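Local coordinates for VP5 (Halorubrum pleomorphic virus 6, PDB 6QGL), which is a viral envelope protein that probably drives fusion between the viral and the haloarchaeal host membranes, at residues D35-G40 against T134-A139; Q69-G74 against A323-S328; T172-M175 against T179-T182; G264-S269 against D481-L486. All blocks are in the same frame, centred on the assembly; numbering follows the deposited sequence.

Contact 1: residues D35-G40 against T134-A139; sequences DDPAEG and TQTVIA
Thr136 faces the Pro37 ring and the Asp36 carboxylate from the side of helix 97-140. Its CB points at the loop 35-40 but stops short of close packing, 4.9 Å from Pro37 CD. From CB the side chain forks. The methyl branch, CG2, turns to the proline ring and lies 4.3 Å from Pro37 CG. The hydroxyl branch, OG1, comes about as near to the ring and is 4.3 Å from Pro37 CD. It also looks toward the acid, with Asp36 OD1 4.5 Å from Thr136 OG1, too far for a bond.

The hydroxyl is used inside its own helix. With OG1 beside the backbone N (chi1 -67°), it reaches back one turn and hydrogen-bonds to the carbonyl oxygen of Ala132. Segment 134-139 belongs to the last part of helix 97-140. The other segment, 35-40, is irregular chain that leads toward helix 43-66. Leu46 of that second helix touches both Pro37 and Thr136, while Gln49 also packs on the proline. The contact therefore lies where an entering loop meets the end of a long helix, at the surface of the helical part of the chain. Just past the segment, His140 NE2 makes a weak hydrogen bond with the carbonyl oxygen of Ala38.

Contact 2: residues Q69-G74 against A323-S328; sequences QNILDG and ALTDSS
Thr325 packs against the backbone and side chains of Asn70 and Ile71. Its CB lies 3.6 Å from the carbonyl oxygen, O, of Asn70. The methyl branch continues in the same direction, and Thr325 CG2 meets Ile71 CG2 at 3.8 Å, the two side chains crossing at a slant. The hydroxyl branch goes to the other neighbour: Thr325 OG1 is 3.6 Å from Asn70 CB, an ordinary van der Waals approach to carbon. Ile71 has its CG1 between the backbone N and the carbonyl carbon (chi1 62°). That sends the CG1-CD1 arm away from the threonine and offers only CG2 to it.

The second shell fixes these groups. Asp346, just before the neighbouring strand 347-352, pairs with the Thr325 backbone, gives its own N-H to Thr325 OG1 and takes a weak bond from Asn70 ND2 on its carboxylate. Tyr348 touches both Ile71 and Thr325, and Val22 touches Ile71. On the other side, Gly74 N, in helix 73-92, is bonded to Ile71 O at 3.1 Å.

The contact joins the chain at the N-terminal side of helix 73-92 to the C-terminal end of strand 317-324, an inner strand of the six-stranded antiparallel sheet. Its chemistry is mixed. Carbon meets carbon and oxygen directly, and this touch is van der Waals packing. The hydroxyl is bonded by Asp346 N and the amide only weakly by its carboxylate, so Asp346 provides a polar link between the two segments.

Contact 3: residues T172-M175 against T179-T182; sequences TVSM and TNFT
The Phe181 ring takes the Met175 methyl at its root, and the Asn180 amide takes a methyl of Thr172 over its plane, on opposite faces of a beta hairpin. Met175 CE comes within 3.6 Å of Phe181 CB. The Met175 and Phe181 side chains run side by side in the same direction, and a bend in the methionine chain (chi2 -59°) brings its methyl to the phenylalanine. Both also touch Thr117 and Tyr120 of helix 97-140, so this face of the hairpin packs on the long helix. Val173 is on the Phe181 face too.

On the face that carries Thr172, Ser174, Asn180 and Thr182, one face of the Asn180 amide is covered by a methyl group. Thr172 CG2 sits over the amide plane, 3.8 Å from Asn180 CG. CG2 is the branch anti to the backbone N (chi1, measured to OG1, is -57°). This side of the hairpin is exposed.

The strands are antiparallel. Val173 and Phe181 form a hydrogen-bonded pair: Val173 N to Phe181 O is 2.9 Å, and Phe181 N to Val173 O is also 2.9 Å. Both donors lie in the carbonyl plane, and the second bond is nearly straight. Toward the turn, Met175 N bonds to Thr179 O at 2.9 Å with a more bent N-H (139°). Within the turn, Thr179 OG1 is tied to the Asp177 carboxylate. At the opposite end a water bridges the two hydroxyls of the non-hydrogen-bonded pair Thr172 and Thr182, 2.7 Å from Thr172 OG1 and 3.2 Å from Thr182 OG1.

Contact 4: residues G264-S269 against D481-L486; sequences GAIEIS and DEWDQL
Ile268 lies across one face of the Trp483 indole. Its CG1 stands over the five-membered ring, 4.2 Å from the centroid and 17° off the normal, a CH-pi contact. The end of the chain folds over toward the root of the ring, since chi2 is -46° instead of extended. Ile268 CD1 therefore touches Trp483 CB at 3.6 Å.

Ile266 meets the pyrrole part of the same indole. Its CG2 methyl is 3.9 Å from Trp483 CD1, and its other end, Ile266 CD1, lies 4.0 Å from Trp483 NE1. Both isoleucine side chains cross the tryptophan at about a right angle. They point to the helix from alternate residues, and Glu267 between them turns elsewhere.

Trp483 NE1 is hydrogen-bonded to the carbonyl oxygen of Tyr477, whose ring also stacks edge-to-face with the indole. These two links to one residue should restrict rotation of the indole. Ile85 and Ile88 of helix 73-92 pack on the tryptophan as well, and Ile85 also touches Ile268. The loop is tied to that same helix by Asn92 ND2, which is bonded to Ile266 O.

All three touching residues are buried. The arrangement is a small hydrophobic core in which an irregular loop that follows helix 229-257 and precedes helix 274-283 in the chain packs its isoleucines on a tryptophan of the C-terminal helix 480-496, with helix 73-92 alongside.

How the contacts relate
Contacts 1 and 3 lie along helix 97-140: contact 1 uses its end, and the hairpin of contact 3 packs on an earlier part. Their centres are about 32 Å apart. Contacts 2 and 4 are closer, about 25 Å between centres, and are related through helix 73-92, which segment 69-74 runs into and whose isoleucines border contact 4. Contacts 1 and 4 are the most distant pair, about 57 Å between centres. In the chain, contact 1 closes before contact 3 opens, contact 3 is nested within contact 2, and contacts 2 and 4 interlock. Contacts 2 and 4 thus join chain positions 249 and 212 residues apart in this probable fusion protein.

Contact 1: residues D35-G40 against T134-A139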
loop_
_atom_site.group_PDB
_atom_site.type_symbol
_atom_site.label_atom_id
_atom_site.label_comp_id
_atom_site.label_asym_id
_atom_site.label_seq_id
_atom_site.Cartn_x
_atom_site.Cartn_y
_atom_site.Cartn_z
ATOM N N ASP A 35 -8.713 -15.552 -6.214
ATOM C CA ASP A 35 -9.084 -16.782 -5.509
ATOM C C ASP A 35 -10.373 -17.311 -6.136
ATOM O O ASP A 35 -11.344 -16.558 -6.263
ATOM C CB ASP A 35 -9.268 -16.533 -3.997
ATOM C CG ASP A 35 -7.989 -16.291 -3.208
ATOM O OD1 ASP A 35 -6.889 -16.549 -3.753
ATOM O OD2 ASP A 35 -8.088 -15.860 -2.038
ATOM N N ASP A 36 -10.369 -18.583 -6.571
ATOM C CA ASP A 36 -11.542 -19.190 -7.205
ATOM C C ASP A 36 -12.345 -20.071 -6.226
ATOM O O ASP A 36 -11.831 -21.101 -5.776
ATOM C CB ASP A 36 -11.155 -19.961 -8.483
ATOM C CG ASP A 36 -12.270 -20.061 -9.510
ATOM O OD1 ASP A 36 -13.301 -20.712 -9.213
ATOM O OD2 ASP A 36 -12.109 -19.500 -10.618
ATOM N N PRO A 37 -13.604 -19.686 -5.891
ATOM C CA PRO A 37 -14.405 -20.495 -4.956
ATOM C C PRO A 37 -14.881 -21.825 -5.549
ATOM O O PRO A 37 -14.990 -21.954 -6.770
ATOM C CB PRO A 37 -15.583 -19.571 -4.613
ATOM C CG PRO A 37 -15.198 -18.210 -5.115
ATOM C CD PRO A 37 -14.353 -18.487 -6.307
ATOM N N ALA A 38 -15.164 -22.812 -4.673
ATOM C CA ALA A 38 -15.616 -24.156 -5.049
ATOM C C ALA A 38 -16.990 -24.184 -5.741
ATOM O O ALA A 38 -17.772 -23.249 -5.604
ATOM C CB ALA A 38 -15.613 -25.067 -3.830
ATOM N N GLU A 39 -17.256 -25.239 -6.531
ATOM C CA GLU A 39 -18.525 -25.395 -7.250
ATOM C C GLU A 39 -19.643 -25.705 -6.249
ATOM O O GLU A 39 -20.677 -25.033 -6.249
ATOM C CB GLU A 39 -18.424 -26.489 -8.337
ATOM C CG GLU A 39 -17.594 -26.101 -9.555
ATOM C CD GLU A 39 -16.085 -26.141 -9.383
ATOM O OE1 GLU A 39 -15.547 -27.230 -9.078
ATOM O OE2 GLU A 39 -15.439 -25.082 -9.558
ATOM N N GLY A 40 -19.397 -26.692 -5.390
ATOM C CA GLY A 40 -20.323 -27.100 -4.345
ATOM C C GLY A 40 -20.201 -26.165 -3.166
ATOM O O GLY A 40 -19.422 -26.423 -2.242
ATOM N N THR A 134 -17.961 -12.478 -11.151
ATOM C CA THR A 134 -19.245 -12.337 -11.844
ATOM C C THR A 134 -19.628 -13.669 -12.495
ATOM O O THR A 134 -20.759 -14.124 -12.314
ATOM C CB THR A 134 -19.192 -11.173 -12.845
ATOM O OG1 THR A 134 -18.851 -9.978 -12.145
ATOM C CG2 THR A 134 -20.509 -10.964 -13.580
ATOM N N GLN A 135 -18.674 -14.313 -13.205
ATOM C CA GLN A 135 -18.883 -15.607 -13.857
ATOM C C GLN A 135 -19.276 -16.695 -12.863
ATOM O O GLN A 135 -20.127 -17.523 -13.187
ATOM C CB GLN A 135 -17.658 -16.032 -14.681
ATOM C CG GLN A 135 -17.512 -15.294 -16.018
ATOM C CD GLN A 135 -18.641 -15.526 -17.007
ATOM O OE1 GLN A 135 -19.260 -16.597 -17.072
ATOM N NE2 GLN A 135 -18.929 -14.517 -17.817
ATOM N N THR A 136 -18.681 -16.668 -11.645
ATOM C CA THR A 136 -18.970 -17.597 -10.546
ATOM C C THR A 136 -20.425 -17.432 -10.096
ATOM O O THR A 136 -21.146 -18.424 -10.042
ATOM C CB THR A 136 -17.934 -17.439 -9.417
ATOM O OG1 THR A 136 -16.663 -17.868 -9.901
ATOM C CG2 THR A 136 -18.279 -18.246 -8.179
ATOM N N VAL A 137 -20.862 -16.180 -9.822
ATOM C CA VAL A 137 -22.233 -15.832 -9.414
ATOM C C VAL A 137 -23.242 -16.317 -10.466
ATOM O O VAL A 137 -24.261 -16.909 -10.100
ATOM C CB VAL A 137 -22.362 -14.314 -9.089
ATOM C CG1 VAL A 137 -23.815 -13.882 -8.910
ATOM C CG2 VAL A 137 -21.547 -13.954 -7.856
ATOM N N ILE A 138 -22.925 -16.117 -11.762
ATOM C CA ILE A 138 -23.741 -16.556 -12.899
ATOM C C ILE A 138 -23.891 -18.091 -12.890
ATOM O O ILE A 138 -24.990 -18.597 -13.127
ATOM C CB ILE A 138 -23.163 -16.006 -14.241
ATOM C CG1 ILE A 138 -23.415 -14.487 -14.372
ATOM C CG2 ILE A 138 -23.718 -16.751 -15.470
ATOM C CD1 ILE A 138 -22.550 -13.793 -15.370
ATOM N N ALA A 139 -22.803 -18.816 -12.568
ATOM C CA ALA A 139 -22.762 -20.281 -12.520
ATOM C C ALA A 139 -23.431 -20.900 -11.302
ATOM O O ALA A 139 -23.998 -21.990 -11.425
ATOM C CB ALA A 139 -21.327 -20.769 -12.612
#

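Contact 2: residues Q69-G74 against A323-S328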
loop_
_atom_site.group_PDB
_atom_site.type_symbol
_atom_site.label_atom_id
_atom_site.label_comp_id
_atom_site.label_asym_id
_atom_site.label_seq_id
_atom_site.Cartn_x
_atom_site.Cartn_y
_atom_site.Cartn_z
ATOM N N GLN A 69 0.360 8.128 -2.873
ATOM C CA GLN A 69 0.382 9.361 -3.671
ATOM C C GLN A 69 1.544 10.301 -3.354
ATOM O O GLN A 69 2.160 10.831 -4.281
ATOM C CB GLN A 69 -0.948 10.113 -3.520
ATOM C CG GLN A 69 -2.159 9.345 -4.033
ATOM C CD GLN A 69 -3.439 9.867 -3.435
ATOM O OE1 GLN A 69 -3.653 9.826 -2.217
ATOM N NE2 GLN A 69 -4.327 10.362 -4.281
ATOM N N ASN A 70 1.840 10.519 -2.062
ATOM C CA ASN A 70 2.891 11.443 -1.631
ATOM C C ASN A 70 4.328 10.899 -1.762
ATOM O O ASN A 70 5.262 11.567 -1.313
ATOM C CB ASN A 70 2.623 11.949 -0.214
ATOM C CG ASN A 70 1.415 12.846 -0.114
ATOM O OD1 ASN A 70 1.340 13.913 -0.738
ATOM N ND2 ASN A 70 0.444 12.437 0.684
ATOM N N ILE A 71 4.518 9.726 -2.388
ATOM C CA ILE A 71 5.857 9.171 -2.628
ATOM C C ILE A 71 6.210 9.316 -4.112
ATOM O O ILE A 71 7.296 8.909 -4.532
ATOM C CB ILE A 71 6.070 7.718 -2.102
ATOM C CG1 ILE A 71 5.131 6.726 -2.804
ATOM C CG2 ILE A 71 5.980 7.644 -0.570
ATOM C CD1 ILE A 71 5.464 5.396 -2.729
ATOM N N LEU A 72 5.291 9.910 -4.899
ATOM C CA LEU A 72 5.466 10.106 -6.335
ATOM C C LEU A 72 6.518 11.180 -6.663
ATOM O O LEU A 72 7.098 11.131 -7.746
ATOM C CB LEU A 72 4.122 10.354 -7.044
ATOM C CG LEU A 72 3.130 9.164 -7.019
ATOM C CD1 LEU A 72 1.778 9.557 -7.542
ATOM C CD2 LEU A 72 3.649 7.973 -7.813
ATOM N N ASP A 73 6.839 12.081 -5.705
ATOM C CA ASP A 73 7.913 13.071 -5.872
ATOM C C ASP A 73 9.270 12.349 -5.866
ATOM O O ASP A 73 10.245 12.853 -6.425
ATOM C CB ASP A 73 7.866 14.151 -4.775
ATOM C CG ASP A 73 6.884 15.290 -5.014
ATOM O OD1 ASP A 73 6.322 15.376 -6.135
ATOM O OD2 ASP A 73 6.687 16.106 -4.086
ATOM N N GLY A 74 9.295 11.166 -5.249
ATOM C CA GLY A 74 10.452 10.284 -5.196
ATOM C C GLY A 74 10.692 9.580 -6.516
ATOM O O GLY A 74 11.832 9.224 -6.826
ATOM N N ALA A 323 8.955 7.381 9.272
ATOM C CA ALA A 323 9.222 7.908 7.933
ATOM C C ALA A 323 8.128 8.917 7.580
ATOM O O ALA A 323 6.943 8.596 7.685
ATOM C CB ALA A 323 9.257 6.783 6.906
ATOM N N LEU A 324 8.518 10.147 7.214
ATOM C CA LEU A 324 7.576 11.207 6.834
ATOM C C LEU A 324 7.822 11.599 5.385
ATOM O O LEU A 324 8.978 11.781 5.018
ATOM C CB LEU A 324 7.742 12.453 7.735
ATOM C CG LEU A 324 7.312 12.363 9.203
ATOM C CD1 LEU A 324 7.676 13.636 9.942
ATOM C CD2 LEU A 324 5.826 12.168 9.330
ATOM N N THR A 325 6.758 11.738 4.560
ATOM C CA THR A 325 6.911 12.158 3.154
ATOM C C THR A 325 7.243 13.649 3.099
ATOM O O THR A 325 7.930 14.101 2.179
ATOM C CB THR A 325 5.685 11.815 2.297
ATOM O OG1 THR A 325 4.515 12.398 2.863
ATOM C CG2 THR A 325 5.500 10.326 2.108
ATOM N N ASP A 326 6.760 14.398 4.109
ATOM C CA ASP A 326 6.994 15.824 4.303
ATOM C C ASP A 326 7.597 16.015 5.702
ATOM O O ASP A 326 6.901 15.824 6.703
ATOM C CB ASP A 326 5.677 16.618 4.140
ATOM C CG ASP A 326 5.815 18.134 4.113
ATOM O OD1 ASP A 326 6.961 18.631 4.018
ATOM O OD2 ASP A 326 4.776 18.823 4.171
ATOM N N SER A 327 8.904 16.357 5.768
ATOM C CA SER A 327 9.630 16.580 7.027
ATOM C C SER A 327 9.080 17.784 7.811
ATOM O O SER A 327 9.254 17.852 9.030
ATOM C CB SER A 327 11.126 16.738 6.770
ATOM O OG SER A 327 11.393 17.846 5.925
ATOM N N SER A 328 8.371 18.701 7.106
ATOM C CA SER A 328 7.719 19.889 7.662
ATOM C C SER A 328 6.557 19.527 8.602
ATOM O O SER A 328 6.037 20.406 9.292
ATOM C CB SER A 328 7.240 20.816 6.547
ATOM O OG SER A 328 8.326 21.341 5.800
#

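Contact 3: residues T172-M175 against T179-T182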
loop_
_atom_site.group_PDB
_atom_site.type_symbol
_atom_site.label_atom_id
_atom_site.label_comp_id
_atom_site.label_asym_id
_atom_site.label_seq_id
_atom_site.Cartn_x
_atom_site.Cartn_y
_atom_site.Cartn_z
ATOM N N THR A 172 -5.424 0.180 -26.213
ATOM C CA THR A 172 -3.994 0.304 -26.484
ATOM C C THR A 172 -3.428 1.571 -25.843
ATOM O O THR A 172 -3.920 2.676 -26.092
ATOM C CB THR A 172 -3.709 0.206 -27.996
ATOM O OG1 THR A 172 -4.222 -1.029 -28.492
ATOM C CG2 THR A 172 -2.222 0.296 -28.327
ATOM N N VAL A 173 -2.386 1.386 -25.020
ATOM C CA VAL A 173 -1.635 2.441 -24.342
ATOM C C VAL A 173 -0.264 2.470 -25.023
ATOM O O VAL A 173 0.358 1.417 -25.186
ATOM C CB VAL A 173 -1.540 2.189 -22.806
ATOM C CG1 VAL A 173 -0.523 3.114 -22.136
ATOM C CG2 VAL A 173 -2.904 2.335 -22.143
ATOM N N SER A 174 0.182 3.658 -25.463
ATOM C CA SER A 174 1.481 3.796 -26.111
ATOM C C SER A 174 2.546 4.070 -25.062
ATOM O O SER A 174 2.632 5.183 -24.530
ATOM C CB SER A 174 1.451 4.874 -27.191
ATOM O OG SER A 174 0.590 4.493 -28.251
ATOM N N MET A 175 3.311 3.020 -24.713
ATOM C CA MET A 175 4.374 3.103 -23.716
ATOM C C MET A 175 5.542 3.927 -24.266
ATOM O O MET A 175 5.802 3.867 -25.472
ATOM C CB MET A 175 4.814 1.704 -23.235
ATOM C CG MET A 175 3.800 1.026 -22.315
ATOM S SD MET A 175 3.420 1.974 -20.812
ATOM C CE MET A 175 2.217 0.927 -20.064
ATOM N N THR A 179 6.726 0.491 -27.258
ATOM C CA THR A 179 5.872 -0.699 -27.187
ATOM C C THR A 179 4.423 -0.332 -26.857
ATOM O O THR A 179 4.158 0.768 -26.367
ATOM C CB THR A 179 6.420 -1.725 -26.168
ATOM O OG1 THR A 179 6.320 -1.202 -24.844
ATOM C CG2 THR A 179 7.846 -2.174 -26.472
ATOM N N ASN A 180 3.493 -1.268 -27.113
ATOM C CA ASN A 180 2.074 -1.097 -26.808
ATOM C C ASN A 180 1.679 -1.987 -25.644
ATOM O O ASN A 180 2.127 -3.135 -25.565
ATOM C CB ASN A 180 1.195 -1.419 -28.026
ATOM C CG ASN A 180 1.378 -0.524 -29.231
ATOM O OD1 ASN A 180 1.262 -0.976 -30.373
ATOM N ND2 ASN A 180 1.649 0.763 -29.025
ATOM N N PHE A 181 0.838 -1.459 -24.743
ATOM C CA PHE A 181 0.317 -2.203 -23.600
ATOM C C PHE A 181 -1.202 -2.248 -23.674
ATOM O O PHE A 181 -1.838 -1.234 -23.975
ATOM C CB PHE A 181 0.782 -1.595 -22.264
ATOM C CG PHE A 181 0.342 -2.364 -21.037
ATOM C CD1 PHE A 181 1.043 -3.485 -20.611
ATOM C CD2 PHE A 181 -0.773 -1.966 -20.310
ATOM C CE1 PHE A 181 0.623 -4.207 -19.490
ATOM C CE2 PHE A 181 -1.198 -2.697 -19.198
ATOM C CZ PHE A 181 -0.489 -3.803 -18.786
ATOM N N THR A 182 -1.783 -3.421 -23.395
ATOM C CA THR A 182 -3.228 -3.592 -23.401
ATOM C C THR A 182 -3.797 -3.295 -22.014
ATOM O O THR A 182 -3.645 -4.099 -21.087
ATOM C CB THR A 182 -3.640 -4.963 -23.970
ATOM O OG1 THR A 182 -3.131 -5.101 -25.296
ATOM C CG2 THR A 182 -5.146 -5.152 -23.997
HETATM O O HOH W 1 -4.948 -3.325 -27.203
#

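Contact 4: residues G264-S269 against D481-L486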
loop_
_atom_site.group_PDB
_atom_site.type_symbol
_atom_site.label_atom_id
_atom_site.label_comp_id
_atom_site.label_asym_id
_atom_site.label_seq_id
_atom_site.Cartn_x
_atom_site.Cartn_y
_atom_site.Cartn_z
ATOM N N GLY A 264 34.470 15.070 -18.552
ATOM C CA GLY A 264 35.320 14.371 -17.595
ATOM C C GLY A 264 35.227 14.890 -16.172
ATOM O O GLY A 264 35.757 14.253 -15.256
ATOM N N ALA A 265 34.558 16.056 -15.974
ATOM C CA ALA A 265 34.368 16.711 -14.672
ATOM C C ALA A 265 33.614 15.828 -13.667
ATOM O O ALA A 265 33.982 15.797 -12.491
ATOM C CB ALA A 265 33.654 18.044 -14.847
ATOM N N ILE A 266 32.575 15.105 -14.137
ATOM C CA ILE A 266 31.780 14.173 -13.330
ATOM C C ILE A 266 32.017 12.752 -13.863
ATOM O O ILE A 266 31.825 12.513 -15.053
ATOM C CB ILE A 266 30.259 14.536 -13.316
ATOM C CG1 ILE A 266 29.976 15.897 -12.648
ATOM C CG2 ILE A 266 29.439 13.438 -12.653
ATOM C CD1 ILE A 266 28.534 16.367 -12.842
ATOM N N GLU A 267 32.422 11.818 -12.986
ATOM C CA GLU A 267 32.655 10.415 -13.341
ATOM C C GLU A 267 31.730 9.551 -12.486
ATOM O O GLU A 267 31.971 9.373 -11.289
ATOM C CB GLU A 267 34.138 10.033 -13.171
ATOM C CG GLU A 267 35.084 10.751 -14.127
ATOM C CD GLU A 267 35.002 10.379 -15.599
ATOM O OE1 GLU A 267 34.671 9.212 -15.911
ATOM O OE2 GLU A 267 35.290 11.257 -16.442
ATOM N N ILE A 268 30.637 9.070 -13.101
ATOM C CA ILE A 268 29.560 8.319 -12.446
ATOM C C ILE A 268 29.361 6.894 -13.041
ATOM O O ILE A 268 28.493 6.154 -12.575
ATOM C CB ILE A 268 28.277 9.223 -12.507
ATOM C CG1 ILE A 268 28.396 10.507 -11.654
ATOM C CG2 ILE A 268 26.996 8.510 -12.194
ATOM C CD1 ILE A 268 28.949 10.396 -10.221
ATOM N N SER A 269 30.203 6.491 -14.014
ATOM C CA SER A 269 30.148 5.182 -14.684
ATOM C C SER A 269 29.964 3.963 -13.750
ATOM O O SER A 269 29.282 3.011 -14.136
ATOM C CB SER A 269 31.379 4.986 -15.563
ATOM O OG SER A 269 31.280 3.807 -16.345
ATOM N N ASP A 481 30.712 16.449 -5.973
ATOM C CA ASP A 481 30.404 16.442 -4.541
ATOM C C ASP A 481 28.934 16.139 -4.263
ATOM O O ASP A 481 28.638 15.409 -3.317
ATOM C CB ASP A 481 30.817 17.767 -3.883
ATOM C CG ASP A 481 32.319 17.955 -3.774
ATOM O OD1 ASP A 481 32.973 17.140 -3.086
ATOM O OD2 ASP A 481 32.838 18.928 -4.362
ATOM N N GLU A 482 28.021 16.688 -5.097
ATOM C CA GLU A 482 26.572 16.469 -5.009
ATOM C C GLU A 482 26.265 14.985 -5.237
ATOM O O GLU A 482 25.451 14.403 -4.517
ATOM C CB GLU A 482 25.824 17.327 -6.047
ATOM C CG GLU A 482 25.760 18.806 -5.709
ATOM C CD GLU A 482 25.025 19.641 -6.739
ATOM O OE1 GLU A 482 25.697 20.302 -7.562
ATOM O OE2 GLU A 482 23.772 19.629 -6.727
ATOM N N TRP A 483 26.952 14.382 -6.226
ATOM C CA TRP A 483 26.839 12.979 -6.605
ATOM C C TRP A 483 27.481 12.049 -5.579
ATOM O O TRP A 483 26.914 10.995 -5.285
ATOM C CB TRP A 483 27.453 12.754 -7.989
ATOM C CG TRP A 483 26.578 13.192 -9.126
ATOM C CD1 TRP A 483 26.766 14.273 -9.935
ATOM C CD2 TRP A 483 25.381 12.547 -9.585
ATOM N NE1 TRP A 483 25.759 14.345 -10.871
ATOM C CE2 TRP A 483 24.894 13.297 -10.678
ATOM C CE3 TRP A 483 24.662 11.411 -9.168
ATOM C CZ2 TRP A 483 23.721 12.949 -11.361
ATOM C CZ3 TRP A 483 23.505 11.063 -9.849
ATOM C CH2 TRP A 483 23.043 11.828 -10.929
ATOM N N ASP A 484 28.663 12.431 -5.042
ATOM C CA ASP A 484 29.392 11.667 -4.022
ATOM C C ASP A 484 28.564 11.573 -2.741
ATOM O O ASP A 484 28.504 10.501 -2.136
ATOM C CB ASP A 484 30.768 12.299 -3.729
ATOM C CG ASP A 484 31.851 12.046 -4.766
ATOM O OD1 ASP A 484 31.675 11.135 -5.606
ATOM O OD2 ASP A 484 32.887 12.746 -4.722
ATOM N N GLN A 485 27.902 12.688 -2.358
ATOM C CA GLN A 485 27.026 12.775 -1.189
ATOM C C GLN A 485 25.799 11.884 -1.356
ATOM O O GLN A 485 25.386 11.261 -0.385
ATOM C CB GLN A 485 26.599 14.224 -0.920
ATOM C CG GLN A 485 27.613 15.019 -0.097
ATOM C CD GLN A 485 27.230 16.465 0.153
ATOM O OE1 GLN A 485 28.034 17.254 0.662
ATOM N NE2 GLN A 485 26.006 16.860 -0.186
ATOM N N LEU A 486 25.235 11.803 -2.584
ATOM C CA LEU A 486 24.071 10.969 -2.897
ATOM C C LEU A 486 24.339 9.489 -2.569
ATOM O O LEU A 486 23.527 8.874 -1.879
ATOM C CB LEU A 486 23.642 11.148 -4.371
ATOM C CG LEU A 486 22.391 10.377 -4.833
ATOM C CD1 LEU A 486 21.115 11.088 -4.422
ATOM C CD2 LEU A 486 22.400 10.177 -6.331
#